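Local coordinates for capsid protein (Bocavirus gorilla/GBoV1/2009, PDB 7LNK), which forms the 60-subunit T=1 icosahedral capsid of a gorilla bocavirus, serving as the structural building block of its shell, at residues 40-45 with 54-59; 288-293 with 300-305; 341-346 with 495-500. All coordinates share one frame; numbering follows the deposited sequence.

Interaction 1: residues 40-45 with 54-59; sequences YKTEII and SQRCVT
E43 sets out from its strand with CG anti to the carbonyl carbon, and the bend at chi2 (87°) carries the carboxylate across to T59, whose OG1 stands between its own backbone N and carbonyl carbon (chi1 57°) and points back to meet it. T59 OG1 donates to E43 OE2 over 3.0 Å, on the syn lone pair of that oxygen. The two side chains cross at about a right angle, and the bond is diagonal: directly opposite E43 in the register is C57, and opposite T59 is K41. N36 adds a weak hydrogen bond to T59 OG1.

On the other face of the hairpin, R56 bends at chi2 and chi3 and folds over its neighbours, bringing R56 CD to 3.3 Å from I44 CG1 and leaving I44 CD1 over one face of the guanidinium. T42 comes in at the edge of that flat group, T42 CG2 lying 3.5 Å from R56 NH2.

Both contacts sit on an antiparallel beta hairpin whose strand axes approach to 4.6 Å at 153°. It lies in the long connection between strands 21-33 and 62-65, which fits the BC loop of the parvovirus jelly roll. K41, E43 and I45 form hydrogen-bonded pairs with T59, C57 and Q55; E43 N, for example, reaches C57 O at 2.7 Å. V58 joins the hairpin to Y160 through the backbone, while T42 O accepts a hydrogen bond from S486 OG of a second subunit.

Interaction 2: residues 288-293 with 300-305; sequences MVCTKP and TGAAGY
C290 meets the Y305 ring obliquely. C290 CB approaches Y305 CD1 to 3.5 Å, and C290 SG lies 4.3 Å from the ring centroid, 42° off the ring normal, a cysteine sulfur-aromatic contact. The Y305 torsion explains the meeting: CG lies between the backbone N and the carbonyl carbon (chi1 63°), which folds the ring back toward the strand. One ring face also receives the carbonyl of A302, whose oxygen sits above the ring centre; the same A302 O is 3.5 Å from C290 SG, so SG and the carbonyl oxygen meet on the same side of the ring.

K292 crosses the tyrosine obliquely as well. Its fully extended chain brings K292 CD to 4.2 Å from Y305 CE1, a looser, apolar touch. At the other end of the strand M288 bends at chi2 and reaches the loop with its terminal methyl, M288 CE being 3.7 Å from A303 CB.

Backbone contact is slight by comparison. T291 N gives Y305 O a weak but nearly straight hydrogen bond, 3.5 Å long with an N-H...O angle of 163°. The loop residues are shaped by a type II beta turn from A302 to Y305, in which G304 takes the positive-phi position and Y305 N returns weakly to A302 O.

Beyond the ring, Y305 OH shares a hydrogen bond with Y355 OH of a third subunit, and M288 to T291 pair with a strand of that same chain. This returning loop, between strands 287-291 and 306-308, is consistent with part of the long GH loop, a region that in parvovirus capsids interlocks neighbouring subunits.

Interaction 3: residues 341-346 with 495-500; sequences IANPSL and TFDQCM
F496 presents a ring face to the backbone of A342 and N343, directed there by chi1 of 179°, CG anti to the backbone N. A342 CA lies 4.0 Å from the ring centroid and 28° off the normal, a CH-pi contact over the face, while A342 CB touches F496 CE1 at 3.9 Å. The peptide continues across the same face, with N343 N above the plane toward the rim. At the root of the side chain, F496 CB rests 3.4 Å from I341 O.

N343 reaches the CD2 rim from the side of the ring that A342 covers. Its amide plane is turned 80° from that of the phenyl group, and N343 CG comes within 3.7 Å of F496 CD2. The D497 carboxylate lies alongside, its side chain crossing that of N343 at about a right angle. The ring's own contacts are CH-pi and van der Waals.

The backbone that carries the ring is bent into a compact turn. T495 N donates to Q498 OE1 at 3.2 Å, from above the carbonyl plane, and a type I turn from D497 to M500 is closed by M500 N to D497 O at 3.0 Å. Q498 is fixed further by T494 N on its OE1 and by G469 O and S471 OG on its NE2.

Farther out, A342 bonds through its backbone to L325, and F496 packs on W327 of strand 326-328 and I340 of strand 339-341, which places the C-terminal bend against the two short strands 326-328 and 339-341.

Overall arrangement
From the N terminus, interaction 1 first closes the eight-residue loop of the hairpin formed by strands 41-45 and 55-60, in the connection between strands 21-33 and 62-65. Interaction 2 brings 288-293 and 300-305 together across six residues, in the loop that joins strands 287-291 and 306-308. Interaction 3 spans 148 residues, tying the region after strand 339-341 to the C-terminal tail beyond strand 479-480. The three follow in series, without nesting or crossing. Interactions 1 and 2 lie on the same side of the chain's centre, their centres about 18 Å apart, and both touch the same third subunit; interaction 3 lies across that centre from interaction 1, about 37 Å away between centres.

Interaction 1: residues 40-45 with 54-59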
# COMPACT_ATOMS: atom_id res chain seq x y z
N TYR A 40 35.49 -63.05 -82.11
CA TYR A 40 36.70 -62.28 -82.33
C TYR A 40 37.65 -63.09 -83.18
O TYR A 40 37.83 -64.29 -82.95
CB TYR A 40 37.36 -61.91 -81.00
CG TYR A 40 36.66 -60.84 -80.22
CD1 TYR A 40 37.03 -59.52 -80.36
CD2 TYR A 40 35.61 -61.13 -79.39
CE1 TYR A 40 36.40 -58.54 -79.66
CE2 TYR A 40 34.97 -60.15 -78.69
CZ TYR A 40 35.36 -58.86 -78.83
OH TYR A 40 34.73 -57.86 -78.13
N LYS A 41 38.26 -62.45 -84.17
CA LYS A 41 39.15 -63.10 -85.10
C LYS A 41 40.32 -62.17 -85.39
O LYS A 41 40.16 -60.95 -85.41
CB LYS A 41 38.45 -63.44 -86.41
CG LYS A 41 37.33 -64.42 -86.29
CD LYS A 41 36.65 -64.57 -87.62
CE LYS A 41 35.52 -65.54 -87.56
NZ LYS A 41 34.82 -65.62 -88.86
N THR A 42 41.49 -62.74 -85.62
CA THR A 42 42.66 -61.98 -86.01
C THR A 42 43.06 -62.42 -87.41
O THR A 42 43.56 -63.53 -87.60
CB THR A 42 43.80 -62.17 -85.02
OG1 THR A 42 43.37 -61.78 -83.71
CG2 THR A 42 44.97 -61.30 -85.40
N GLU A 43 42.89 -61.54 -88.39
CA GLU A 43 43.21 -61.84 -89.77
C GLU A 43 44.45 -61.09 -90.21
O GLU A 43 44.75 -60.00 -89.72
CB GLU A 43 42.06 -61.49 -90.71
CG GLU A 43 40.79 -62.26 -90.50
CD GLU A 43 39.90 -61.62 -89.47
OE1 GLU A 43 40.33 -60.60 -88.88
OE2 GLU A 43 38.77 -62.10 -89.27
N ILE A 44 45.19 -61.69 -91.14
CA ILE A 44 46.32 -61.05 -91.79
C ILE A 44 45.91 -60.71 -93.21
O ILE A 44 45.70 -61.61 -94.03
CB ILE A 44 47.56 -61.95 -91.80
CG1 ILE A 44 48.00 -62.27 -90.39
CG2 ILE A 44 48.69 -61.27 -92.54
CD1 ILE A 44 49.07 -63.31 -90.31
N ILE A 45 45.78 -59.42 -93.51
CA ILE A 45 45.60 -58.96 -94.88
C ILE A 45 46.98 -58.75 -95.47
O ILE A 45 47.79 -57.97 -94.95
CB ILE A 45 44.72 -57.70 -94.95
CG1 ILE A 45 44.46 -57.32 -96.41
CG2 ILE A 45 45.30 -56.55 -94.17
CD1 ILE A 45 43.65 -58.34 -97.18
N SER A 54 51.35 -55.23 -95.31
CA SER A 54 50.46 -56.16 -94.63
C SER A 54 49.93 -55.50 -93.36
O SER A 54 50.51 -54.54 -92.85
CB SER A 54 51.19 -57.45 -94.27
OG SER A 54 51.60 -58.13 -95.44
N GLN A 55 48.82 -56.04 -92.87
CA GLN A 55 48.26 -55.60 -91.60
C GLN A 55 47.78 -56.81 -90.82
O GLN A 55 47.32 -57.80 -91.40
CB GLN A 55 47.07 -54.64 -91.78
CG GLN A 55 47.37 -53.30 -92.43
CD GLN A 55 48.36 -52.46 -91.66
OE1 GLN A 55 48.37 -52.46 -90.44
NE2 GLN A 55 49.17 -51.70 -92.38
N ARG A 56 47.89 -56.73 -89.51
CA ARG A 56 47.16 -57.59 -88.59
C ARG A 56 45.88 -56.87 -88.21
O ARG A 56 45.91 -55.67 -87.92
CB ARG A 56 47.97 -57.90 -87.33
CG ARG A 56 49.22 -58.66 -87.60
CD ARG A 56 48.93 -60.04 -88.08
NE ARG A 56 48.31 -60.89 -87.07
CZ ARG A 56 48.99 -61.55 -86.15
NH1 ARG A 56 50.31 -61.45 -86.10
NH2 ARG A 56 48.36 -62.31 -85.27
N CYS A 57 44.77 -57.58 -88.22
CA CYS A 57 43.49 -56.99 -87.91
C CYS A 57 42.75 -57.91 -86.96
O CYS A 57 42.54 -59.08 -87.27
CB CYS A 57 42.67 -56.76 -89.18
SG CYS A 57 41.09 -55.94 -88.94
N VAL A 58 42.37 -57.38 -85.80
CA VAL A 58 41.44 -58.07 -84.92
C VAL A 58 40.05 -57.56 -85.26
O VAL A 58 39.74 -56.39 -85.00
CB VAL A 58 41.77 -57.83 -83.44
CG1 VAL A 58 40.72 -58.47 -82.58
CG2 VAL A 58 43.13 -58.37 -83.11
N THR A 59 39.22 -58.42 -85.82
CA THR A 59 37.85 -58.08 -86.14
C THR A 59 36.94 -58.57 -85.02
O THR A 59 37.11 -59.67 -84.51
CB THR A 59 37.42 -58.69 -87.47
OG1 THR A 59 37.59 -60.11 -87.43
CG2 THR A 59 38.24 -58.13 -88.59

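Interaction 2: residues 288-293 with 300-305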
# COMPACT_ATOMS: atom_id res chain seq x y z
N MET A 288 57.08 -42.06 -95.54
CA MET A 288 56.71 -43.13 -94.63
C MET A 288 57.22 -42.83 -93.24
O MET A 288 58.42 -42.56 -93.06
CB MET A 288 57.26 -44.47 -95.09
CG MET A 288 56.62 -44.99 -96.32
SD MET A 288 54.90 -45.32 -95.97
CE MET A 288 54.36 -45.83 -97.58
N VAL A 289 56.34 -42.88 -92.25
CA VAL A 289 56.74 -42.88 -90.86
C VAL A 289 56.80 -44.34 -90.42
O VAL A 289 55.79 -45.04 -90.38
CB VAL A 289 55.79 -42.05 -89.98
CG1 VAL A 289 55.90 -40.59 -90.35
CG2 VAL A 289 54.36 -42.47 -90.16
N CYS A 290 58.01 -44.80 -90.11
CA CYS A 290 58.26 -46.21 -89.88
C CYS A 290 58.75 -46.42 -88.46
O CYS A 290 59.29 -45.51 -87.82
CB CYS A 290 59.29 -46.74 -90.87
SG CYS A 290 58.79 -46.68 -92.58
N THR A 291 58.54 -47.63 -87.95
CA THR A 291 59.16 -48.09 -86.72
C THR A 291 59.92 -49.36 -87.04
O THR A 291 59.35 -50.29 -87.62
CB THR A 291 58.14 -48.34 -85.61
OG1 THR A 291 57.18 -49.31 -86.05
CG2 THR A 291 57.42 -47.06 -85.25
N LYS A 292 61.19 -49.40 -86.67
CA LYS A 292 62.07 -50.51 -87.01
C LYS A 292 62.98 -50.79 -85.83
O LYS A 292 64.14 -50.37 -85.80
CB LYS A 292 62.87 -50.20 -88.28
CG LYS A 292 63.77 -51.29 -88.78
CD LYS A 292 64.41 -50.84 -90.08
CE LYS A 292 65.34 -51.88 -90.64
NZ LYS A 292 65.92 -51.42 -91.93
N PRO A 293 62.47 -51.48 -84.81
CA PRO A 293 63.33 -51.88 -83.69
C PRO A 293 64.48 -52.75 -84.17
O PRO A 293 64.39 -53.41 -85.20
CB PRO A 293 62.37 -52.66 -82.79
CG PRO A 293 61.04 -52.12 -83.11
CD PRO A 293 61.07 -51.85 -84.57
N THR A 300 60.72 -56.57 -96.66
CA THR A 300 59.97 -55.68 -97.52
C THR A 300 60.67 -54.32 -97.59
O THR A 300 61.74 -54.12 -97.02
CB THR A 300 58.53 -55.51 -97.04
OG1 THR A 300 58.53 -54.99 -95.71
CG2 THR A 300 57.81 -56.84 -97.04
N GLY A 301 60.04 -53.39 -98.31
CA GLY A 301 60.49 -52.02 -98.34
C GLY A 301 59.87 -51.21 -97.22
O GLY A 301 59.19 -51.73 -96.34
N ALA A 302 60.11 -49.90 -97.27
CA ALA A 302 59.67 -49.02 -96.19
C ALA A 302 58.17 -49.12 -95.98
O ALA A 302 57.69 -49.12 -94.85
CB ALA A 302 60.07 -47.58 -96.49
N ALA A 303 57.41 -49.21 -97.07
CA ALA A 303 55.99 -49.47 -96.94
C ALA A 303 55.77 -50.87 -96.38
O ALA A 303 56.35 -51.85 -96.86
CB ALA A 303 55.30 -49.33 -98.29
N GLY A 304 54.94 -50.96 -95.36
CA GLY A 304 54.62 -52.20 -94.71
C GLY A 304 55.29 -52.42 -93.37
O GLY A 304 54.77 -53.21 -92.58
N TYR A 305 56.42 -51.77 -93.10
CA TYR A 305 56.77 -51.48 -91.72
C TYR A 305 56.47 -50.04 -91.32
O TYR A 305 56.83 -49.63 -90.21
CB TYR A 305 58.21 -51.89 -91.39
CG TYR A 305 59.37 -51.25 -92.10
CD1 TYR A 305 59.98 -50.12 -91.58
CD2 TYR A 305 59.90 -51.81 -93.24
CE1 TYR A 305 61.05 -49.55 -92.21
CE2 TYR A 305 60.98 -51.25 -93.87
CZ TYR A 305 61.55 -50.12 -93.35
OH TYR A 305 62.63 -49.56 -93.99

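Interaction 3: residues 341-346 with 495-500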
# COMPACT_ATOMS: atom_id res chain seq x y z
N ILE A 341 39.38 -32.39 -105.74
CA ILE A 341 40.76 -31.99 -105.53
C ILE A 341 40.75 -30.65 -104.83
O ILE A 341 40.08 -29.71 -105.28
CB ILE A 341 41.51 -31.89 -106.87
CG1 ILE A 341 41.52 -33.24 -107.57
CG2 ILE A 341 42.93 -31.44 -106.63
CD1 ILE A 341 41.99 -33.17 -108.98
N ALA A 342 41.47 -30.56 -103.72
CA ALA A 342 41.57 -29.29 -103.01
C ALA A 342 42.24 -28.24 -103.87
O ALA A 342 43.20 -28.53 -104.59
CB ALA A 342 42.34 -29.48 -101.71
N ASN A 343 41.74 -27.02 -103.80
CA ASN A 343 42.31 -25.89 -104.51
C ASN A 343 42.59 -24.79 -103.51
O ASN A 343 42.10 -24.84 -102.37
CB ASN A 343 41.36 -25.42 -105.64
CG ASN A 343 40.02 -24.93 -105.14
OD1 ASN A 343 39.91 -24.32 -104.08
ND2 ASN A 343 38.98 -25.19 -105.92
N PRO A 344 43.41 -23.81 -103.87
CA PRO A 344 43.80 -22.79 -102.89
C PRO A 344 42.61 -22.02 -102.35
O PRO A 344 41.65 -21.72 -103.06
CB PRO A 344 44.74 -21.88 -103.69
CG PRO A 344 44.32 -22.08 -105.09
CD PRO A 344 44.04 -23.54 -105.17
N SER A 345 42.68 -21.70 -101.06
CA SER A 345 41.69 -20.84 -100.43
C SER A 345 41.97 -19.37 -100.66
O SER A 345 41.16 -18.53 -100.26
CB SER A 345 41.63 -21.12 -98.93
OG SER A 345 42.86 -20.79 -98.30
N LEU A 346 43.10 -19.04 -101.29
CA LEU A 346 43.48 -17.66 -101.56
C LEU A 346 43.64 -16.87 -100.26
O LEU A 346 43.50 -15.65 -100.23
CB LEU A 346 42.50 -16.97 -102.51
CG LEU A 346 42.47 -17.35 -104.00
CD1 LEU A 346 42.45 -18.83 -104.27
CD2 LEU A 346 41.30 -16.68 -104.66
N THR A 495 33.24 -29.64 -107.12
CA THR A 495 34.51 -28.96 -106.93
C THR A 495 34.68 -28.52 -105.49
O THR A 495 33.74 -28.53 -104.69
CB THR A 495 34.64 -27.76 -107.87
OG1 THR A 495 35.99 -27.28 -107.84
CG2 THR A 495 33.74 -26.65 -107.43
N PHE A 496 35.92 -28.15 -105.16
CA PHE A 496 36.30 -27.90 -103.77
C PHE A 496 35.59 -26.68 -103.21
O PHE A 496 35.31 -26.61 -102.01
CB PHE A 496 37.82 -27.73 -103.70
CG PHE A 496 38.34 -27.44 -102.33
CD1 PHE A 496 38.52 -28.45 -101.42
CD2 PHE A 496 38.67 -26.15 -101.96
CE1 PHE A 496 39.01 -28.19 -100.17
CE2 PHE A 496 39.15 -25.89 -100.71
CZ PHE A 496 39.32 -26.90 -99.81
N ASP A 497 35.30 -25.69 -104.06
CA ASP A 497 34.62 -24.49 -103.58
C ASP A 497 33.15 -24.76 -103.31
O ASP A 497 32.53 -24.06 -102.49
CB ASP A 497 34.79 -23.35 -104.58
CG ASP A 497 36.19 -22.79 -104.58
OD1 ASP A 497 36.94 -23.04 -103.63
OD2 ASP A 497 36.54 -22.08 -105.55
N GLN A 498 32.57 -25.75 -103.98
CA GLN A 498 31.18 -26.10 -103.70
C GLN A 498 31.05 -26.78 -102.35
O GLN A 498 29.96 -26.80 -101.78
CB GLN A 498 30.65 -27.00 -104.80
CG GLN A 498 30.56 -26.32 -106.13
CD GLN A 498 30.14 -27.24 -107.23
OE1 GLN A 498 30.27 -28.45 -107.12
NE2 GLN A 498 29.67 -26.67 -108.32
N CYS A 499 32.13 -27.33 -101.84
CA CYS A 499 32.17 -27.85 -100.48
C CYS A 499 32.26 -26.74 -99.45
O CYS A 499 32.21 -27.03 -98.25
CB CYS A 499 33.35 -28.81 -100.34
SG CYS A 499 33.20 -30.28 -101.35
N MET A 500 32.40 -25.49 -99.89
CA MET A 500 32.37 -24.31 -99.05
C MET A 500 33.45 -24.35 -97.98
O MET A 500 33.14 -24.51 -96.79
CB MET A 500 30.99 -24.16 -98.43
CG MET A 500 29.91 -23.86 -99.44
SD MET A 500 28.30 -23.71 -98.69
CE MET A 500 27.93 -25.43 -98.40